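Local coordinates for protein putative acyl-CoA dehydrogenase (Burkholderia xenovorans, PDB 5JSC) that binds flavin-adenine dinucleotide and has the three-part fold of the acyl-CoA dehydrogenase family, at residues Asp52-Cys57 / Pro225-Arg230; Thr139-Phe144 / Ile178-Ile183. All coordinates share one frame; numbering follows the deposited sequence. Where two conformers were deposited one is given.

Contact 1. Residues Asp52-Cys57 / Pro225-Arg230; sequences DVDATC and PHPLAR
V53, at the start of helix 53-66, sets its two methyls against P225, H226 and P227. The fold is that of an acyl-CoA dehydrogenase. Here the first turn of an N-terminal-domain helix packs on the proline-rich lead-in to strand 228-233 of the middle-domain beta sheet. CG1 of V53 lies 3.7 Å from P225 O and 3.9 Å from P225 CB, and the two side chains cross at about a right angle. V53 CG2 sits between the backbone N and the carbonyl carbon, from where it faces the H226-P227 peptide. P227 loses more surface than any other residue of the contact. Its CG packs 3.8 Å from CB of C57, one helical turn after V53. D54 and P227 slide past each other in opposite directions, with D54 OD1 3.5 Å from P227 CB and 3.8 Å from P227 CG. The carboxylate of D54 is held elsewhere: OD2 forms a salt bridge with R219 of strand 214-219. H226 turns its CB away from the helix. Its ring stacks with F107, and NE2 is hydrogen-bonded to E374. D52 is the N-cap of the helix. Its OD1 accepts from A55 N at 3.2 Å, and the nearly straight N-H (168°) comes from above the carboxylate plane.

Contact 2. Residues Thr139-Phe144 / Ile178-Ile183; sequences TAIAAF and ISNGGI. With FAD (flavin-adenine dinucleotide), chain M.
I141, A142 and A143 pass alongside N180, and one side-chain hydrogen bond joins the two segments. N180 ND2 donates to A142 O at 3.0 Å. The bond is almost straight (177°), the acceptor lies in the amide plane of N180, and the donor is nearly in line with the carbonyl. Chi1 of N180 (-71°) puts CG anti to the carbonyl carbon, where it is near I141 CG2. Within the second segment G181 N donates to I178 O, closing the type II turn from I178 to G181.

Beside the side-chain bond, methyl groups rest on polar atoms. I141 crosses N180 at about a right angle, and its CG2 is 3.3 Å from N180 ND2. I141 CD1 extends to the carbonyl of I183. A143 CB fits against S179 O.

The polar contacts to FAD come from both segments. F144 O accepts from flavin N3 at 2.8 Å, with an N-H...O angle of 174°. S179 N donates to O4 at 2.9 Å, and S179 OG is hydrogen-bonded to N5, also at 2.9 Å. I178 CD1 lies near O2 and N3. Water 1 accepts from F144 N and lies 2.7 Å from both S179 O and FAD O4. G359 and R287 of the second subunit also bind the cofactor. Together the segments form a wall of the flavin pocket of an acyl-CoA dehydrogenase, around the N3-O4-N5 edge of the ring system.

Overall arrangement
Contacts 1 and 2 adjoin, their centres about 9 Å apart, and contact 2 is nested inside the chain loop that contact 1 closes. Strands 228-233 and 168-179 are antiparallel neighbours in one sheet. Two probable backbone hydrogen bonds link the segments here: N180 N to P227 O at 2.8 Å and I178 N to A229 O at 3.0 Å. C57 and P227 of contact 1 also pack on I183 of contact 2. Contact 2 meets the flavin directly. Contact 1 reaches FAD through L228, and the H226 side chain is about 6 Å from it. The first turn of helix 53-66 packs on the P225-P227 lead-in and on N180 and I183.

Contact 1. Residues Asp52-Cys57 / Pro225-Arg230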
loop_
_atom_site.group_PDB
_atom_site.type_symbol
_atom_site.label_atom_id
_atom_site.label_comp_id
_atom_site.label_asym_id
_atom_site.label_seq_id
_atom_site.Cartn_x
_atom_site.Cartn_y
_atom_site.Cartn_z
ATOM N N ASP C 52 12.050 31.800 -17.214
ATOM C CA ASP C 52 12.889 32.763 -16.500
ATOM C C ASP C 52 12.390 32.805 -15.055
ATOM O O ASP C 52 11.713 33.744 -14.629
ATOM C CB ASP C 52 12.835 34.144 -17.149
ATOM C CG ASP C 52 13.856 35.109 -16.573
ATOM O OD1 ASP C 52 14.491 34.812 -15.536
ATOM O OD2 ASP C 52 14.018 36.189 -17.171
ATOM N N VAL C 53 12.747 31.774 -14.282
ATOM C CA VAL C 53 12.164 31.665 -12.946
ATOM C C VAL C 53 12.631 32.792 -12.038
ATOM O O VAL C 53 11.886 33.205 -11.144
ATOM C CB VAL C 53 12.452 30.293 -12.309
ATOM C CG1 VAL C 53 11.743 29.187 -13.091
ATOM C CG2 VAL C 53 13.959 30.052 -12.195
ATOM N N ASP C 54 13.846 33.322 -12.240
ATOM C CA ASP C 54 14.304 34.430 -11.398
ATOM C C ASP C 54 13.429 35.662 -11.598
ATOM O O ASP C 54 12.937 36.257 -10.630
ATOM C CB ASP C 54 15.762 34.782 -11.697
ATOM C CG ASP C 54 16.755 33.819 -11.071
ATOM O OD1 ASP C 54 16.339 32.833 -10.419
ATOM O OD2 ASP C 54 17.973 34.059 -11.250
ATOM N N ALA C 55 13.228 36.064 -12.855
ATOM C CA ALA C 55 12.412 37.243 -13.123
ATOM C C ALA C 55 10.961 37.013 -12.714
ATOM O O ALA C 55 10.294 37.929 -12.216
ATOM C CB ALA C 55 12.501 37.621 -14.601
ATOM N N THR C 56 10.453 35.797 -12.926
ATOM C CA THR C 56 9.077 35.504 -12.550
ATOM C C THR C 56 8.892 35.588 -11.039
ATOM O O THR C 56 7.889 36.131 -10.562
ATOM C CB THR C 56 8.664 34.131 -13.084
ATOM O OG1 THR C 56 8.705 34.150 -14.518
ATOM C CG2 THR C 56 7.250 33.777 -12.631
ATOM N N CYS C 57 9.851 35.066 -10.267
ATOM C CA CYS C 57 9.792 35.138 -8.800
ATOM C C CYS C 57 9.771 36.583 -8.336
ATOM O O CYS C 57 8.965 36.979 -7.489
ATOM C CB CYS C 57 10.999 34.414 -8.173
ATOM S SG CYS C 57 11.636 35.059 -6.532
ATOM N N PRO C 225 11.496 23.803 -11.855
ATOM C CA PRO C 225 12.478 24.867 -11.607
ATOM C C PRO C 225 11.943 25.963 -10.698
ATOM O O PRO C 225 10.818 26.443 -10.857
ATOM C CB PRO C 225 12.772 25.415 -13.009
ATOM C CG PRO C 225 12.401 24.340 -13.931
ATOM C CD PRO C 225 11.283 23.574 -13.296
ATOM N N HIS C 226 12.775 26.343 -9.735
ATOM C CA HIS C 226 12.575 27.486 -8.857
ATOM C C HIS C 226 13.946 28.079 -8.593
ATOM O O HIS C 226 14.959 27.395 -8.773
ATOM C CB HIS C 226 11.909 27.080 -7.532
ATOM C CG HIS C 226 10.523 26.539 -7.688
ATOM N ND1 HIS C 226 9.458 27.322 -8.079
ATOM C CD2 HIS C 226 10.026 25.294 -7.499
ATOM C CE1 HIS C 226 8.367 26.580 -8.133
ATOM N NE2 HIS C 226 8.682 25.348 -7.777
ATOM N N PRO C 227 14.020 29.343 -8.179
ATOM C CA PRO C 227 15.338 29.940 -7.889
ATOM C C PRO C 227 15.995 29.243 -6.705
ATOM O O PRO C 227 15.453 29.232 -5.601
ATOM C CB PRO C 227 15.008 31.401 -7.574
ATOM C CG PRO C 227 13.632 31.624 -8.086
ATOM C CD PRO C 227 12.920 30.316 -8.082
ATOM N N LEU C 228 17.175 28.665 -6.944
ATOM C CA LEU C 228 17.893 27.890 -5.941
ATOM C C LEU C 228 19.384 28.114 -6.125
ATOM O O LEU C 228 19.861 28.240 -7.255
ATOM C CB LEU C 228 17.591 26.387 -6.053
ATOM C CG LEU C 228 16.315 25.781 -5.480
ATOM C CD1 LEU C 228 16.181 24.349 -5.979
ATOM C CD2 LEU C 228 16.374 25.809 -3.973
ATOM N N ALA C 229 20.127 28.157 -5.017
ATOM C CA ALA C 229 21.569 28.334 -5.166
ATOM C C ALA C 229 22.340 27.633 -4.059
ATOM O O ALA C 229 21.812 27.328 -2.982
ATOM C CB ALA C 229 21.970 29.815 -5.186
ATOM N N ARG C 230 23.616 27.387 -4.357
ATOM C CA ARG C 230 24.617 27.064 -3.353
ATOM C C ARG C 230 25.326 28.357 -2.980
ATOM O O ARG C 230 25.780 29.095 -3.858
ATOM C CB ARG C 230 25.617 26.033 -3.885
ATOM C CG ARG C 230 26.679 25.588 -2.885
ATOM C CD ARG C 230 27.397 24.342 -3.418
ATOM N NE ARG C 230 28.530 23.938 -2.593
ATOM C CZ ARG C 230 29.041 22.707 -2.561
ATOM N NH1 ARG C 230 28.512 21.733 -3.298
ATOM N NH2 ARG C 230 30.084 22.441 -1.778
#

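Contact 2. Residues Thr139-Phe144 / Ile178-Ile183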
loop_
_atom_site.group_PDB
_atom_site.type_symbol
_atom_site.label_atom_id
_atom_site.label_comp_id
_atom_site.label_asym_id
_atom_site.label_seq_id
_atom_site.Cartn_x
_atom_site.Cartn_y
_atom_site.Cartn_z
ATOM N N THR C 139 9.006 44.275 -1.280
ATOM C CA THR C 139 10.164 44.995 -1.796
ATOM C C THR C 139 11.489 44.434 -1.297
ATOM O O THR C 139 12.546 44.963 -1.660
ATOM C CB THR C 139 10.068 46.491 -1.463
ATOM O OG1 THR C 139 10.077 46.675 -0.043
ATOM C CG2 THR C 139 8.788 47.091 -2.055
ATOM N N ALA C 140 11.459 43.381 -0.480
ATOM C CA ALA C 140 12.656 42.625 -0.129
ATOM C C ALA C 140 12.331 41.146 -0.212
ATOM O O ALA C 140 11.336 40.698 0.366
ATOM C CB ALA C 140 13.158 42.955 1.279
ATOM N N ILE C 141 13.172 40.394 -0.920
ATOM C CA ILE C 141 12.993 38.958 -1.096
ATOM C C ILE C 141 13.783 38.229 -0.013
ATOM O O ILE C 141 14.989 38.460 0.152
ATOM C CB ILE C 141 13.441 38.528 -2.506
ATOM C CG1 ILE C 141 12.571 39.227 -3.561
ATOM C CG2 ILE C 141 13.376 37.015 -2.658
ATOM C CD1 ILE C 141 12.987 38.942 -4.994
ATOM N N ALA C 142 13.106 37.349 0.727
ATOM C CA ALA C 142 13.673 36.663 1.881
ATOM C C ALA C 142 14.181 35.277 1.507
ATOM O O ALA C 142 13.777 34.693 0.500
ATOM C CB ALA C 142 12.628 36.541 2.999
ATOM N N ALA C 143 15.061 34.744 2.357
ATOM C CA ALA C 143 15.587 33.394 2.178
ATOM C C ALA C 143 16.016 32.830 3.527
ATOM O O ALA C 143 16.360 33.572 4.451
ATOM C CB ALA C 143 16.758 33.379 1.190
ATOM N N PHE C 144 16.011 31.502 3.606
ATOM C CA PHE C 144 16.210 30.725 4.831
ATOM C C PHE C 144 17.341 29.746 4.546
ATOM O O PHE C 144 17.152 28.795 3.782
ATOM C CB PHE C 144 14.907 30.002 5.178
ATOM C CG PHE C 144 14.932 29.181 6.442
ATOM C CD1 PHE C 144 14.721 29.775 7.676
ATOM C CD2 PHE C 144 15.060 27.793 6.389
ATOM C CE1 PHE C 144 14.692 29.021 8.837
ATOM C CE2 PHE C 144 15.022 27.029 7.552
ATOM C CZ PHE C 144 14.840 27.646 8.775
ATOM N N ILE C 178 19.334 26.454 -1.455
ATOM C CA ILE C 178 18.744 27.621 -0.801
ATOM C C ILE C 178 17.728 28.255 -1.746
ATOM O O ILE C 178 18.092 28.797 -2.794
ATOM C CB ILE C 178 19.815 28.630 -0.370
ATOM C CG1 ILE C 178 20.796 27.967 0.604
ATOM C CG2 ILE C 178 19.153 29.855 0.270
ATOM C CD1 ILE C 178 20.112 27.190 1.721
ATOM N N SER C 179 16.448 28.188 -1.364
ATOM C CA SER C 179 15.383 28.817 -2.133
ATOM C C SER C 179 15.581 30.325 -2.205
ATOM O O SER C 179 15.929 30.966 -1.211
ATOM C CB SER C 179 14.032 28.500 -1.495
ATOM O OG SER C 179 13.741 27.120 -1.611
ATOM N N ASN C 180 15.315 30.897 -3.383
ATOM C CA ASN C 180 15.611 32.289 -3.715
ATOM C C ASN C 180 17.106 32.584 -3.704
ATOM O O ASN C 180 17.507 33.755 -3.777
ATOM C CB ASN C 180 14.880 33.284 -2.787
ATOM C CG ASN C 180 13.387 33.332 -3.050
ATOM O OD1 ASN C 180 12.923 32.949 -4.128
ATOM N ND2 ASN C 180 12.626 33.808 -2.072
ATOM N N GLY C 181 17.950 31.556 -3.615
ATOM C CA GLY C 181 19.379 31.788 -3.670
ATOM C C GLY C 181 19.761 32.499 -4.950
ATOM O O GLY C 181 19.325 32.109 -6.038
ATOM N N GLY C 182 20.564 33.553 -4.836
ATOM C CA GLY C 182 20.946 34.347 -5.975
ATOM C C GLY C 182 20.069 35.552 -6.239
ATOM O O GLY C 182 20.505 36.470 -6.941
ATOM N N ILE C 183 18.844 35.579 -5.705
ATOM C CA ILE C 183 17.966 36.726 -5.927
ATOM C C ILE C 183 17.433 37.315 -4.625
ATOM O O ILE C 183 16.803 38.379 -4.639
ATOM C CB ILE C 183 16.801 36.367 -6.864
ATOM C CG1 ILE C 183 15.908 35.295 -6.252
ATOM C CG2 ILE C 183 17.318 35.945 -8.233
ATOM C CD1 ILE C 183 14.803 34.910 -7.179
HETATM P PA FAD M . 19.871 13.860 3.614
HETATM O O1A FAD M . 19.929 14.600 4.896
HETATM O O2A FAD M . 21.171 13.225 3.113
HETATM O O5B FAD M . 18.741 12.751 3.743
HETATM C C5B FAD M . 18.547 11.808 2.671
HETATM C C4B FAD M . 17.311 11.023 3.027
HETATM O O4B FAD M . 17.568 10.267 4.224
HETATM C C3B FAD M . 16.094 11.857 3.401
HETATM O O3B FAD M . 15.407 12.390 2.266
HETATM C C2B FAD M . 15.263 10.856 4.206
HETATM O O2B FAD M . 14.504 10.029 3.324
HETATM C C1B FAD M . 16.350 10.011 4.894
HETATM N N9A FAD M . 16.555 10.286 6.311
HETATM C C8A FAD M . 16.911 11.480 6.883
HETATM N N7A FAD M . 17.115 11.413 8.176
HETATM C C5A FAD M . 16.873 10.080 8.480
HETATM C C6A FAD M . 16.933 9.357 9.685
HETATM N N6A FAD M . 17.245 9.902 10.865
HETATM N N1A FAD M . 16.642 8.036 9.644
HETATM C C2A FAD M . 16.303 7.490 8.468
HETATM N N3A FAD M . 16.214 8.074 7.267
HETATM C C4A FAD M . 16.519 9.376 7.341
HETATM N N1 FAD M . 17.103 24.002 2.585
HETATM C C2 FAD M . 17.273 25.230 3.167
HETATM O O2 FAD M . 18.029 25.397 4.140
HETATM N N3 FAD M . 16.606 26.315 2.663
HETATM C C4 FAD M . 15.741 26.303 1.586
HETATM O O4 FAD M . 15.264 27.351 1.161
HETATM C C4X FAD M . 15.541 25.011 0.998
HETATM N N5 FAD M . 14.789 24.930 -0.065
HETATM C C5X FAD M . 14.759 23.726 -0.751
HETATM C C6 FAD M . 14.089 23.669 -1.971
HETATM C C7 FAD M . 14.113 22.519 -2.751
HETATM C C7M FAD M . 13.413 22.515 -4.086
HETATM C C8 FAD M . 14.808 21.384 -2.287
HETATM C C8M FAD M . 14.864 20.116 -3.105
HETATM C C9 FAD M . 15.461 21.433 -1.060
HETATM C C9A FAD M . 15.449 22.594 -0.293
HETATM N N10 FAD M . 16.186 22.706 0.906
HETATM C C10 FAD M . 16.277 23.912 1.558
HETATM C "C1'" FAD M . 16.983 21.560 1.364
HETATM C "C2'" FAD M . 16.153 20.485 2.058
HETATM O "O2'" FAD M . 15.690 20.940 3.328
HETATM C "C3'" FAD M . 17.010 19.234 2.246
HETATM O "O3'" FAD M . 17.226 18.716 0.941
HETATM C "C4'" FAD M . 16.364 18.165 3.127
HETATM O "O4'" FAD M . 16.371 18.611 4.484
HETATM C "C5'" FAD M . 17.074 16.832 3.010
HETATM O "O5'" FAD M . 18.464 17.042 3.336
HETATM P P FAD M . 19.545 16.385 2.317
HETATM O O1P FAD M . 19.249 16.761 0.906
HETATM O O2P FAD M . 20.923 16.725 2.796
HETATM O O3P FAD M . 19.320 14.813 2.466
HETATM O O HOH W 1 15.719 30.016 1.346
#